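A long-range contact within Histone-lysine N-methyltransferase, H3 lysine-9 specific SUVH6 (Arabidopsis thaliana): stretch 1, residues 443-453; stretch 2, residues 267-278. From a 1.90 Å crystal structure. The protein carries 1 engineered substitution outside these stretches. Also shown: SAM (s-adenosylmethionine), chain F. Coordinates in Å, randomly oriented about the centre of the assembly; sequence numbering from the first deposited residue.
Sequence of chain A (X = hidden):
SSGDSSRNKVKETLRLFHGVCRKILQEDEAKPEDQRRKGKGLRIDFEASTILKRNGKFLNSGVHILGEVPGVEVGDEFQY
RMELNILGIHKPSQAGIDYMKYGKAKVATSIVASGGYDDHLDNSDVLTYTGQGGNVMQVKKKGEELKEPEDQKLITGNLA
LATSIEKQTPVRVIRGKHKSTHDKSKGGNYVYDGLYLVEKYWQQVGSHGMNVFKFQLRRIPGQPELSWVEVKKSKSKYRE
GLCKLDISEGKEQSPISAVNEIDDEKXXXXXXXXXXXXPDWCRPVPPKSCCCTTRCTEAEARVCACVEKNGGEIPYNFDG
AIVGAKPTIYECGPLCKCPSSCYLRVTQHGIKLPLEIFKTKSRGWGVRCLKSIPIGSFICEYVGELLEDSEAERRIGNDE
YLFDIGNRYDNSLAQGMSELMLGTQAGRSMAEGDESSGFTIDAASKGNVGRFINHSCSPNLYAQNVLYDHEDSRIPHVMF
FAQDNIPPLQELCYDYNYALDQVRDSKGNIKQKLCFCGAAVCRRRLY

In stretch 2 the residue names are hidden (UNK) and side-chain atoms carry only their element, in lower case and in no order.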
ATOM      1  N   ALA A 443      16.271   4.470  18.404  1.00 16.07           N
ATOM      2  CA  ALA A 443      16.047   5.716  17.676  1.00 19.22           C
ATOM      3  C   ALA A 443      15.549   6.851  18.576  1.00 21.20           C
ATOM      4  O   ALA A 443      14.989   7.833  18.083  1.00 20.41           O
ATOM      5  CB  ALA A 443      15.055   5.480  16.530  1.00 15.50           C
ATOM      6  N   ALA A 444      15.749   6.723  19.885  1.00 18.88           N
ATOM      7  CA  ALA A 444      15.209   7.702  20.830  1.00 22.90           C
ATOM      8  C   ALA A 444      15.925   9.039  20.745  1.00 23.60           C
ATOM      9  O   ALA A 444      15.284  10.089  20.690  1.00 23.49           O
ATOM     10  CB  ALA A 444      15.279   7.176  22.251  1.00 20.83           C
ATOM     11  N   SER A 445      17.252   8.992  20.741  1.00 22.04           N
ATOM     12  CA  SER A 445      18.069  10.202  20.708  1.00 28.62           C
ATOM     13  C   SER A 445      18.408  10.592  19.279  1.00 29.23           C
ATOM     14  O   SER A 445      18.323  11.766  18.899  1.00 24.31           O
ATOM     15  CB  SER A 445      19.360  10.007  21.504  1.00 32.38           C
ATOM     16  OG  SER A 445      19.100   9.891  22.892  1.00 35.54           O
ATOM     17  N   LYS A 446      18.807   9.592  18.498  1.00 26.69           N
ATOM     18  CA  LYS A 446      19.197   9.781  17.108  1.00 24.96           C
ATOM     19  C   LYS A 446      18.441   8.792  16.230  1.00 24.58           C
ATOM     20  O   LYS A 446      18.542   7.586  16.433  1.00 18.90           O
ATOM     21  CB  LYS A 446      20.709   9.589  16.947  1.00 28.04           C
ATOM     22  CG  LYS A 446      21.540  10.410  17.919  1.00 40.46           C
ATOM     23  CD  LYS A 446      23.029  10.200  17.704  1.00 49.04           C
ATOM     24  CE  LYS A 446      23.829  10.580  18.939  1.00 54.99           C
ATOM     25  NZ  LYS A 446      23.456   9.749  20.121  1.00 57.08           N
ATOM     26  N   GLY A 447      17.682   9.298  15.263  1.00 23.65           N
ATOM     27  CA  GLY A 447      16.930   8.429  14.374  1.00 24.23           C
ATOM     28  C   GLY A 447      16.336   9.173  13.199  1.00 25.10           C
ATOM     29  O   GLY A 447      16.475  10.399  13.098  1.00 18.93           O
ATOM     30  N   ASN A 448      15.688   8.435  12.300  1.00 20.20           N
ATOM     31  CA  ASN A 448      15.003   9.048  11.167  1.00 18.00           C
ATOM     32  C   ASN A 448      13.486   8.973  11.338  1.00 15.43           C
ATOM     33  O   ASN A 448      12.990   8.685  12.428  1.00 16.97           O
ATOM     34  CB  ASN A 448      15.425   8.392   9.847  1.00 16.13           C
ATOM     35  CG  ASN A 448      14.834   7.006   9.654  1.00 17.45           C
ATOM     36  OD1 ASN A 448      14.448   6.331  10.612  1.00 15.85           O
ATOM     37  ND2 ASN A 448      14.762   6.572   8.400  1.00 15.06           N
ATOM     38  N   VAL A 449      12.761   9.223  10.255  1.00 15.18           N
ATOM     39  CA  VAL A 449      11.299   9.296  10.291  1.00 19.37           C
ATOM     40  C   VAL A 449      10.665   7.976  10.766  1.00 16.51           C
ATOM     41  O   VAL A 449       9.547   7.959  11.300  1.00 17.55           O
ATOM     42  CB  VAL A 449      10.738   9.684   8.903  1.00 19.26           C
ATOM     43  CG1 VAL A 449      11.007   8.576   7.872  1.00 16.09           C
ATOM     44  CG2 VAL A 449       9.240  10.008   8.983  1.00 17.77           C
ATOM     45  N   GLY A 450      11.391   6.876  10.597  1.00 15.22           N
ATOM     46  CA  GLY A 450      10.899   5.569  10.997  1.00 17.25           C
ATOM     47  C   GLY A 450      10.491   5.494  12.458  1.00 17.78           C
ATOM     48  O   GLY A 450       9.602   4.714  12.810  1.00 13.11           O
ATOM     49  N   ARG A 451      11.116   6.316  13.307  1.00 12.86           N
ATOM     50  CA  ARG A 451      10.809   6.315  14.735  1.00 13.69           C
ATOM     51  C   ARG A 451       9.357   6.740  15.000  1.00 14.37           C
ATOM     52  O   ARG A 451       8.832   6.513  16.080  1.00 13.78           O
ATOM     53  CB  ARG A 451      11.773   7.237  15.513  1.00 14.32           C
ATOM     54  CG  ARG A 451      11.459   8.727  15.363  1.00 14.85           C
ATOM     55  CD  ARG A 451      12.632   9.632  15.768  1.00 16.16           C
ATOM     56  NE  ARG A 451      12.964   9.553  17.192  1.00 20.33           N
ATOM     57  CZ  ARG A 451      12.262  10.137  18.161  1.00 20.59           C
ATOM     58  NH1 ARG A 451      11.163  10.820  17.869  1.00 17.35           N
ATOM     59  NH2 ARG A 451      12.641  10.018  19.425  1.00 21.14           N
ATOM     60  N   PHE A 452       8.707   7.357  14.019  1.00 12.48           N
ATOM     61  CA  PHE A 452       7.368   7.908  14.246  1.00 13.38           C
ATOM     62  C   PHE A 452       6.235   7.005  13.761  1.00 15.02           C
ATOM     63  O   PHE A 452       5.065   7.311  13.984  1.00 13.92           O
ATOM     64  CB  PHE A 452       7.240   9.280  13.581  1.00 16.38           C
ATOM     65  CG  PHE A 452       7.986  10.370  14.288  1.00 21.86           C
ATOM     66  CD1 PHE A 452       9.092  10.965  13.704  1.00 17.65           C
ATOM     67  CD2 PHE A 452       7.574  10.807  15.539  1.00 23.68           C
ATOM     68  CE1 PHE A 452       9.781  11.977  14.355  1.00 17.31           C
ATOM     69  CE2 PHE A 452       8.257  11.821  16.198  1.00 23.91           C
ATOM     70  CZ  PHE A 452       9.360  12.406  15.605  1.00 20.03           C
ATOM     71  N   ILE A 453       6.570   5.896  13.103  1.00 12.96           N
ATOM     72  CA  ILE A 453       5.533   4.983  12.592  1.00 12.83           C
ATOM     73  C   ILE A 453       4.867   4.224  13.745  1.00 13.69           C
ATOM     74  O   ILE A 453       5.538   3.547  14.533  1.00 13.29           O
ATOM     75  CB  ILE A 453       6.107   3.972  11.573  1.00 11.57           C
ATOM     76  CG1 ILE A 453       6.777   4.708  10.409  1.00 16.07           C
ATOM     77  CG2 ILE A 453       5.003   3.040  11.050  1.00  9.18           C
ATOM     78  CD1 ILE A 453       7.569   3.792   9.487  1.00 14.65           C
ATOM     79  N   UNK A 267       6.675  19.073  16.941  1.00 36.04           N
ATOM     80  CA  UNK A 267       7.316  17.749  16.950  1.00 31.93           C
ATOM     81  C   UNK A 267       8.341  17.592  18.066  1.00 28.88           C
ATOM     82  O   UNK A 267       8.980  18.573  18.446  1.00 28.88           O
ATOM     83  c   UNK A 267       7.992  17.674  15.578  1.00 35.53           C
ATOM     84  c   UNK A 267       6.801  19.736  15.630  1.00 39.22           C
ATOM     85  c   UNK A 267       7.226  18.626  14.730  1.00 38.49           C
ATOM     86  N   UNK A 268       8.490  16.368  18.593  1.00 28.96           N
ATOM     87  CA  UNK A 268       9.384  16.130  19.729  1.00 30.91           C
ATOM     88  C   UNK A 268      10.851  16.322  19.380  1.00 33.03           C
ATOM     89  O   UNK A 268      11.254  16.279  18.216  1.00 28.41           O
ATOM     90  c   UNK A 268       8.615  14.056  18.837  1.00 24.92           C
ATOM     91  c   UNK A 268       7.825  15.130  18.148  1.00 26.85           C
ATOM     92  c   UNK A 268       9.103  14.671  20.098  1.00 29.72           C
ATOM     93  N   UNK A 269      11.646  16.534  20.418  1.00 33.63           N
ATOM     94  CA  UNK A 269      13.059  16.821  20.268  1.00 32.76           C
ATOM     95  C   UNK A 269      13.838  15.539  20.018  1.00 28.12           C
ATOM     96  O   UNK A 269      13.660  14.556  20.736  1.00 30.53           O
ATOM     97  c   UNK A 269      15.042  17.897  21.642  1.00 36.99           C
ATOM     98  c   UNK A 269      15.384  18.962  20.621  1.00 42.34           C
ATOM     99  c   UNK A 269      13.571  17.534  21.520  1.00 35.97           C
ATOM    100  c   UNK A 269      15.322  18.399  23.051  1.00 37.76           C
ATOM    101  N   UNK A 270      14.675  15.554  18.983  1.00 28.23           N
ATOM    102  CA  UNK A 270      15.592  14.455  18.679  1.00 26.95           C
ATOM    103  C   UNK A 270      16.550  14.888  17.575  1.00 28.04           C
ATOM    104  O   UNK A 270      16.296  15.865  16.879  1.00 29.16           O
ATOM    105  c   UNK A 270      14.832  13.179  18.260  1.00 23.64           C
ATOM    106  c   UNK A 270      14.309  12.665  14.542  1.00 20.03           C
ATOM    107  c   UNK A 270      14.240  13.247  16.880  1.00 24.21           C
ATOM    108  c   UNK A 270      13.070  13.952  16.646  1.00 22.23           C
ATOM    109  c   UNK A 270      12.526  14.023  15.375  1.00 21.15           C
ATOM    110  c   UNK A 270      14.852  12.602  15.816  1.00 21.15           C
ATOM    111  c   UNK A 270      13.147  13.371  14.323  1.00 20.03           C
ATOM    112  N   UNK A 271      17.646  14.156  17.412  1.00 28.04           N
ATOM    113  CA  UNK A 271      18.597  14.443  16.342  1.00 28.84           C
ATOM    114  C   UNK A 271      18.310  13.583  15.115  1.00 28.72           C
ATOM    115  O   UNK A 271      18.393  12.355  15.176  1.00 24.28           O
ATOM    116  o   UNK A 271      20.303  14.983  17.985  1.00 33.02           O
ATOM    117  c   UNK A 271      20.049  14.211  16.805  1.00 37.47           C
ATOM    118  c   UNK A 271      21.040  14.611  15.717  1.00 35.97           C
ATOM    119  N   UNK A 272      17.975  14.223  14.000  1.00 26.55           N
ATOM    120  CA  UNK A 272      17.636  13.468  12.803  1.00 28.13           C
ATOM    121  C   UNK A 272      18.887  12.855  12.196  1.00 27.46           C
ATOM    122  O   UNK A 272      19.896  13.531  12.027  1.00 29.42           O
ATOM    123  c   UNK A 272      16.801  12.895   9.691  1.00 24.19           C
ATOM    124  c   UNK A 272      16.106  12.099   8.788  1.00 23.31           C
ATOM    125  c   UNK A 272      14.091  12.493  10.021  1.00 22.32           C
ATOM    126  c   UNK A 272      16.155  13.502  10.761  1.00 22.02           C
ATOM    127  o   UNK A 272      14.038  11.119   8.082  1.00 17.65           O
ATOM    128  c   UNK A 272      16.923  14.343  11.759  1.00 31.14           C
ATOM    129  c   UNK A 272      14.748  11.906   8.960  1.00 22.68           C
ATOM    130  c   UNK A 272      14.795  13.286  10.912  1.00 23.82           C
ATOM    131  N   UNK A 273      18.810  11.574  11.857  1.00 24.19           N
ATOM    132  CA  UNK A 273      19.942  10.877  11.259  1.00 27.61           C
ATOM    133  C   UNK A 273      19.500  10.004  10.088  1.00 27.08           C
ATOM    134  O   UNK A 273      18.552   9.227  10.214  1.00 27.72           O
ATOM    135  o   UNK A 273      20.785  10.694  13.534  1.00 43.19           O
ATOM    136  c   UNK A 273      20.659   9.988  12.292  1.00 34.62           C
ATOM    137  c   UNK A 273      22.036   9.603  11.783  1.00 31.80           C
ATOM    138  N   UNK A 274      20.183  10.122   8.955  1.00 27.82           N
ATOM    139  CA  UNK A 274      19.883   9.268   7.806  1.00 30.50           C
ATOM    140  C   UNK A 274      20.832   8.067   7.754  1.00 33.48           C
ATOM    141  O   UNK A 274      20.706   7.199   6.893  1.00 38.69           O
ATOM    142  c   UNK A 274      19.974  10.035   6.466  1.00 34.63           C
ATOM    143  c   UNK A 274      21.425  10.310   6.110  1.00 38.45           C
ATOM    144  c   UNK A 274      19.197  11.335   6.538  1.00 38.80           C
ATOM    145  N   UNK A 275      21.777   8.015   8.685  1.00 42.00           N
ATOM    146  CA  UNK A 275      22.754   6.930   8.694  1.00 40.38           C
ATOM    147  C   UNK A 275      22.730   6.126   9.989  1.00 32.40           C
ATOM    148  O   UNK A 275      22.626   6.680  11.082  1.00 32.35           O
ATOM    149  c   UNK A 275      25.356   7.491   6.239  1.00 54.76           C
ATOM    150  c   UNK A 275      24.164   7.483   8.451  1.00 42.82           C
ATOM    151  c   UNK A 275      26.608   8.344   6.087  1.00 60.80           C
ATOM    152  c   UNK A 275      24.320   8.182   7.112  1.00 49.13           C
ATOM    153  n   UNK A 275      27.318   8.066   4.803  1.00 64.41           N
ATOM    154  N   UNK A 276      22.838   4.809   9.852  1.00 34.20           N
ATOM    155  CA  UNK A 276      22.934   3.940  11.016  1.00 35.62           C
ATOM    156  C   UNK A 276      24.196   4.238  11.812  1.00 35.21           C
ATOM    157  O   UNK A 276      25.249   4.541  11.245  1.00 36.75           O
ATOM    158  c   UNK A 276      22.915   2.470  10.597  1.00 37.47           C
ATOM    159  c   UNK A 276      21.755   0.506   9.586  1.00 29.70           C
ATOM    160  c   UNK A 276      21.565   1.899  10.173  1.00 31.79           C
ATOM    161  c   UNK A 276      20.618   1.865  11.365  1.00 27.33           C
ATOM    162  N   UNK A 277      24.083   4.166  13.130  1.00 32.97           N
ATOM    163  CA  UNK A 277      25.245   4.320  13.988  1.00 35.76           C
ATOM    164  C   UNK A 277      25.649   2.958  14.531  1.00 35.53           C
ATOM    165  O   UNK A 277      24.900   2.326  15.278  1.00 33.80           O
ATOM    166  c   UNK A 277      24.511   6.640  14.558  1.00 38.05           C
ATOM    167  c   UNK A 277      26.211   5.457  16.023  1.00 40.52           C
ATOM    168  c   UNK A 277      24.971   5.298  15.134  1.00 37.53           C
ATOM    169  c   UNK A 277      23.934   7.570  15.582  1.00 39.44           C
ATOM    170  N   UNK A 278      26.830   2.504  14.125  1.00 38.14           N
ATOM    171  CA  UNK A 278      27.333   1.196  14.515  1.00 40.64           C
ATOM    172  C   UNK A 278      28.233   1.301  15.732  1.00 50.13           C
ATOM    173  O   UNK A 278      28.930   2.301  15.909  1.00 53.78           O
ATOM    174  c   UNK A 278      27.296   0.110  12.177  1.00 45.97           C
ATOM    175  c   UNK A 278      27.174   0.918  11.052  1.00 48.82           C
ATOM    176  o   UNK A 278      25.057  -1.120   8.888  1.00 40.72           O
ATOM    177  c   UNK A 278      28.120   0.553  13.368  1.00 42.03           C
ATOM    178  c   UNK A 278      25.912  -1.537  11.075  1.00 44.25           C
ATOM    179  c   UNK A 278      25.800  -0.712   9.975  1.00 45.75           C
ATOM    180  c   UNK A 278      26.431   0.515   9.958  1.00 47.93           C
ATOM    181  c   UNK A 278      26.658  -1.125  12.166  1.00 44.37           C
TER
HETATM  182  N   SAM F 805       3.477   8.140  18.452  1.00 12.76           N
HETATM  183  CA  SAM F 805       4.933   8.262  18.650  1.00 15.91           C
HETATM  184  C   SAM F 805       5.399   9.702  18.873  1.00 18.80           C
HETATM  185  O   SAM F 805       6.608   9.972  18.919  1.00 17.63           O
HETATM  186  OXT SAM F 805       4.586  10.621  19.002  1.00 16.67           O
HETATM  187  CB  SAM F 805       5.687   7.653  17.467  1.00 12.57           C
HETATM  188  CG  SAM F 805       5.735   6.134  17.565  1.00 16.05           C
HETATM  189  SD  SAM F 805       6.775   5.698  18.979  1.00 50.02           S
HETATM  190  CE  SAM F 805       7.949   4.649  18.132  1.00 12.33           C
HETATM  191  C5' SAM F 805       5.867   4.412  19.850  1.00 17.88           C
HETATM  192  C4' SAM F 805       4.882   5.019  20.829  1.00 18.49           C
HETATM  193  O4' SAM F 805       3.758   5.531  20.125  1.00 16.78           O
HETATM  194  C3' SAM F 805       4.352   3.974  21.793  1.00 23.19           C
HETATM  195  O3' SAM F 805       5.164   3.882  22.940  1.00 25.51           O
HETATM  196  C2' SAM F 805       2.990   4.531  22.115  1.00 19.79           C
HETATM  197  O2' SAM F 805       3.153   5.555  23.069  1.00 22.88           O
HETATM  198  C1' SAM F 805       2.575   5.192  20.819  1.00 15.85           C
HETATM  199  N9  SAM F 805       1.788   4.245  20.002  1.00 14.77           N
HETATM  200  C8  SAM F 805       2.125   3.712  18.786  1.00 13.69           C
HETATM  201  N7  SAM F 805       1.127   2.882  18.381  1.00 14.24           N
HETATM  202  C5  SAM F 805       0.166   2.868  19.335  1.00 13.38           C
HETATM  203  C6  SAM F 805      -1.053   2.207  19.444  1.00 14.68           C
HETATM  204  N6  SAM F 805      -1.480   1.385  18.483  1.00 11.06           N
HETATM  205  N1  SAM F 805      -1.821   2.390  20.573  1.00 12.79           N
HETATM  206  C2  SAM F 805      -1.398   3.240  21.577  1.00 14.53           C
HETATM  207  N3  SAM F 805      -0.191   3.903  21.460  1.00 15.01           N
HETATM  208  C4  SAM F 805       0.573   3.726  20.358  1.00 16.08           C

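Position 267 has three side-chain carbons that close a ring onto the backbone N; nothing of it reaches stretch 1. It is Pro-267. Position 268 repeats that ring, but here it points toward stretch 1 and meets the edge of the Phe-452 ring. This is Pro-268, whose CG lies 3.5 Å from Phe-452 CE2.

Position 269 carries four carbons, forked at the second, and turns away from stretch 1: Leu-269, exposed and outside the contact.

Position 270 has one carbon and then a ring of six carbons with no heteroatom. One face of that ring is covered by Arg-451, and the ring also meets Phe-452. It is Phe-270, the residue most covered by stretch 1. The guanidinium lies flat on it, planes at 6°, with Arg-451 CZ 4.3 Å from the centroid of the Phe-270 ring; Arg-451 CD packs on the same ring, 3.7 Å from Phe-270 CE2. Phe-452 turns its edge toward this ring in an offset edge-to-face pair, planes at 71°.

Position 271 bears one carbon carrying one oxygen and one carbon, beside the Lys-446 chain. It is Thr-271. Its backbone does the pairing: Thr-271 N donates to Ser-445 O at 2.9 Å, and Gly-447 N donates to Thr-271 O at 3.1 Å.

Position 272 shows one carbon, a ring of six carbons and a terminal oxygen that reaches the backbone N of Val-449. Only tyrosine fits, so this is Tyr-272. Val-449 N donates to Tyr-272 OH at 3.2 Å, while Asn-448 CA sits over the ring face, 3.9 Å from the Tyr-272 centroid.

Position 273 again has one carbon carrying an oxygen and a carbon, with the oxygen near Lys-446 CB: Thr-273. Its OG1 makes a weak hydrogen bond to Thr-271 O, 3.3 Å away, and Thr-273 N donates to Gly-447 O at 2.9 Å. Thr-273 O is buried against Asn-448 without a polar partner.

Position 274, one carbon carrying two more, points away: Val-274. Position 275, four carbons in a row ending in nitrogen, is Lys-275, and position 276, four carbons forked at the second, is Leu-276; both are out of reach. Position 277 has four carbons forked at the first, with one arm two carbons long, and points toward stretch 1. It is Ile-277, its CD1 3.5 Å from Lys-446 CD. Position 278, one carbon and then a ring of six carbons bearing an oxygen, is Tyr-278, also out of reach.

The contact joins a short parallel bridge to an aromatic cluster. Gly-447 pairs in the bridge through its N and O; a CB there would come within 2.7 Å of Ala-443 CB, a clash inside stretch 1 rather than with stretch 2. Arg-451 is braced by a hydrogen bond from its NE to Ala-443 O at 2.8 Å, which helps hold the guanidinium against Phe-270. The rule is economical: backbone pairing sets the register, and the rings fill the space beside it. The 3-10 segment also faces the cofactor, with Arg-451 O 2.9 Å from SAM CE.

Stretch 2 (267-278) PPLFTYTVKLIY
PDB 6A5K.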